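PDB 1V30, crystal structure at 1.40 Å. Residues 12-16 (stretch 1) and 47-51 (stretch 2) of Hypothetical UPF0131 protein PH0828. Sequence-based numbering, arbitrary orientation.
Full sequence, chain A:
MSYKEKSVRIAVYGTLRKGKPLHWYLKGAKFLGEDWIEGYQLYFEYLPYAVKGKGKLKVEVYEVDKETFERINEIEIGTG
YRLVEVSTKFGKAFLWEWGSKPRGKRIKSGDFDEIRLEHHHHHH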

ATOM      1  N   VAL A  12       0.538  -2.824  -3.073  1.00 12.57           N
ATOM      2  CA  VAL A  12       0.079  -1.604  -2.424  1.00 12.15           C
ATOM      3  C   VAL A  12      -0.782  -1.876  -1.197  1.00 11.88           C
ATOM      4  O   VAL A  12      -1.665  -2.741  -1.209  1.00 13.25           O
ATOM      5  CB  VAL A  12      -0.670  -0.698  -3.437  1.00 12.35           C
ATOM      6  CG1 VAL A  12       0.288  -0.301  -4.561  1.00 13.39           C
ATOM      7  CG2 VAL A  12      -1.891  -1.418  -4.014  1.00 13.27           C
ATOM      8  N   TYR A  13      -0.501  -1.137  -0.130  1.00 11.45           N
ATOM      9  CA  TYR A  13      -1.190  -1.300   1.144  1.00 11.82           C
ATOM     10  C   TYR A  13      -2.051  -0.116   1.546  1.00 12.04           C
ATOM     11  O   TYR A  13      -2.834  -0.219   2.489  1.00 14.06           O
ATOM     12  CB  TYR A  13      -0.156  -1.512   2.250  1.00 12.63           C
ATOM     13  CG  TYR A  13       0.859  -0.381   2.333  1.00 12.27           C
ATOM     14  CD1 TYR A  13       2.066  -0.444   1.634  1.00 12.20           C
ATOM     15  CD2 TYR A  13       0.603   0.763   3.098  1.00 11.45           C
ATOM     16  CE1 TYR A  13       2.999   0.606   1.703  1.00 12.18           C
ATOM     17  CE2 TYR A  13       1.526   1.815   3.169  1.00 13.05           C
ATOM     18  CZ  TYR A  13       2.719   1.726   2.474  1.00 11.83           C
ATOM     19  OH  TYR A  13       3.642   2.743   2.598  1.00 13.45           O
ATOM     20  N   GLY A  14      -1.915   1.001   0.845  1.00 12.03           N
ATOM     21  CA  GLY A  14      -2.665   2.173   1.246  1.00 12.58           C
ATOM     22  C   GLY A  14      -3.369   2.986   0.191  1.00 12.74           C
ATOM     23  O   GLY A  14      -4.382   2.565  -0.366  1.00 12.66           O
ATOM     24  N   THR A  15      -2.818   4.162  -0.078  1.00 11.45           N
ATOM     25  CA  THR A  15      -3.381   5.123  -1.013  1.00 12.23           C
ATOM     26  C   THR A  15      -3.741   4.617  -2.408  1.00 12.41           C
ATOM     27  O   THR A  15      -4.686   5.118  -3.029  1.00 11.99           O
ATOM     28  CB  THR A  15      -2.428   6.329  -1.109  1.00 11.34           C
ATOM     29  OG1 THR A  15      -2.011   6.689   0.216  1.00 12.98           O
ATOM     30  CG2 THR A  15      -3.118   7.513  -1.739  1.00 14.27           C
ATOM     31  N   LEU A  16      -3.006   3.624  -2.892  1.00 12.94           N
ATOM     32  CA  LEU A  16      -3.259   3.064  -4.215  1.00 12.08           C
ATOM     33  C   LEU A  16      -4.244   1.886  -4.232  1.00 12.56           C
ATOM     34  O   LEU A  16      -4.649   1.432  -5.303  1.00 13.92           O
ATOM     35  CB  LEU A  16      -1.934   2.646  -4.866  1.00 13.15           C
ATOM     36  CG  LEU A  16      -0.997   3.784  -5.299  1.00 11.95           C
ATOM     37  CD1 LEU A  16       0.404   3.236  -5.505  1.00 13.85           C
ATOM     38  CD2 LEU A  16      -1.522   4.442  -6.569  1.00 14.58           C
ATOM     39  N   LEU A  47      -1.822  10.122   6.008  1.00 12.59           N
ATOM     40  CA  LEU A  47      -1.371   9.207   4.965  1.00 12.55           C
ATOM     41  C   LEU A  47      -1.015   7.885   5.621  1.00 12.02           C
ATOM     42  O   LEU A  47      -0.674   7.843   6.805  1.00 13.06           O
ATOM     43  CB  LEU A  47      -0.104   9.733   4.281  1.00 13.35           C
ATOM     44  CG  LEU A  47      -0.176  11.050   3.515  1.00 15.50           C
ATOM     45  CD1 LEU A  47       1.231  11.485   3.133  1.00 17.32           C
ATOM     46  CD2 LEU A  47      -1.044  10.886   2.284  1.00 15.78           C
ATOM     47  N   PRO A  48      -1.084   6.788   4.857  1.00 11.91           N
ATOM     48  CA  PRO A  48      -0.750   5.462   5.383  1.00 10.90           C
ATOM     49  C   PRO A  48       0.755   5.238   5.283  1.00 10.77           C
ATOM     50  O   PRO A  48       1.382   5.635   4.298  1.00 11.41           O
ATOM     51  CB  PRO A  48      -1.538   4.525   4.474  1.00 10.95           C
ATOM     52  CG  PRO A  48      -1.458   5.221   3.153  1.00 11.41           C
ATOM     53  CD  PRO A  48      -1.646   6.694   3.495  1.00 12.03           C
ATOM     54  N   TYR A  49       1.326   4.590   6.292  1.00 12.38           N
ATOM     55  CA  TYR A  49       2.761   4.339   6.315  1.00 13.10           C
ATOM     56  C   TYR A  49       3.116   2.901   6.637  1.00 13.54           C
ATOM     57  O   TYR A  49       2.710   2.373   7.665  1.00 14.05           O
ATOM     58  CB  TYR A  49       3.440   5.224   7.357  1.00 14.42           C
ATOM     59  CG  TYR A  49       3.117   6.691   7.247  1.00 12.77           C
ATOM     60  CD1 TYR A  49       2.399   7.339   8.248  1.00 13.38           C
ATOM     61  CD2 TYR A  49       3.557   7.444   6.162  1.00 12.79           C
ATOM     62  CE1 TYR A  49       2.134   8.701   8.174  1.00 13.16           C
ATOM     63  CE2 TYR A  49       3.299   8.805   6.077  1.00 13.16           C
ATOM     64  CZ  TYR A  49       2.589   9.427   7.088  1.00 13.72           C
ATOM     65  OH  TYR A  49       2.361  10.777   7.023  1.00 14.76           O
ATOM     66  N   ALA A  50       3.878   2.267   5.753  1.00 14.58           N
ATOM     67  CA  ALA A  50       4.329   0.905   6.007  1.00 14.32           C
ATOM     68  C   ALA A  50       5.811   1.007   6.348  1.00 14.73           C
ATOM     69  O   ALA A  50       6.593   1.584   5.591  1.00 16.30           O
ATOM     70  CB  ALA A  50       4.133   0.022   4.778  1.00 14.52           C
ATOM     71  N   VAL A  51       6.177   0.485   7.510  1.00 15.66           N
ATOM     72  CA  VAL A  51       7.568   0.494   7.952  1.00 16.81           C
ATOM     73  C   VAL A  51       7.900  -0.890   8.470  1.00 18.49           C
ATOM     74  O   VAL A  51       7.016  -1.620   8.911  1.00 17.37           O
ATOM     75  CB  VAL A  51       7.805   1.519   9.081  1.00 17.69           C
ATOM     76  CG1 VAL A  51       7.564   2.925   8.561  1.00 18.23           C
ATOM     77  CG2 VAL A  51       6.902   1.215  10.268  1.00 17.86           C
TER

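This contact is small, 247 Å² counted over both sides, and it is built mostly from packing around one aromatic ring. The touching residues lie at least 33 positions apart in sequence. Stretch 1 contributes Tyr13, Gly14 and Thr15; stretch 2 contributes a strand whose alternation matters, because Pro48 and Ala50 direct their CA-to-CB bonds toward the partner while Tyr49 and Val51 direct theirs away.

The dominant apolar interaction is a CH-pi contact. Tyr13, with chi1 at 57° (p) and chi2 at -92°, lays one face of its ring beneath the methyl of Ala50. The CB of Ala50 sits 3.4 Å from the ring centroid and 21° off the ring normal, and it comes within 3.2 Å of Tyr13 CZ. So close an approach suits a residue that ends at CB: a single methyl covers the face, and the flat ring can press near the strand. Tyr13 in turn loses more surface to this contact than any other residue, 75 Å².

Proline supplies a second apolar surface. Tyr13 CE2 lies 4.3 Å from Pro48 CB, and the carbonyl oxygen Pro48 O sits at the ring edge, near its plane, 4.0 Å from Tyr13 CE2. The far part of the pyrrolidine ring reaches stretch 1 further along: Pro48 CG packs 3.8 Å from Gly14 CA, and Pro48 CD lies 3.3 Å from Thr15 OG1. Pro48 thus spans three consecutive residues with one compact, rigid ring.

Gly14 fits its position for a steric reason. An ideal CB there would point toward stretch 2 and stand 2.4 Å from Pro48 CG, a clash. Without a side chain, the backbone can come close, with the CA atoms of Gly14 and Pro48 5.6 Å apart. Thr15, partly exposed, points its CA-to-CB bond sideways; its m rotamer (chi1 -44°) places OG1 against the proline ring, a van der Waals contact.

Polar bonding between the stretches is slight. Ala50 N donates a weak hydrogen bond to Tyr13 OH, 3.2 Å long with an angle of 141° at the hydrogen. The same tyrosine hydroxyl is also hydrogen-bonded elsewhere in the structure, so the hydroxyl of this buried residue is satisfied.

The rules to read here are economical: one aromatic ring offers a face to a methyl and an edge to a carbonyl, its hydroxyl accepts a backbone NH, and glycine makes room for proline.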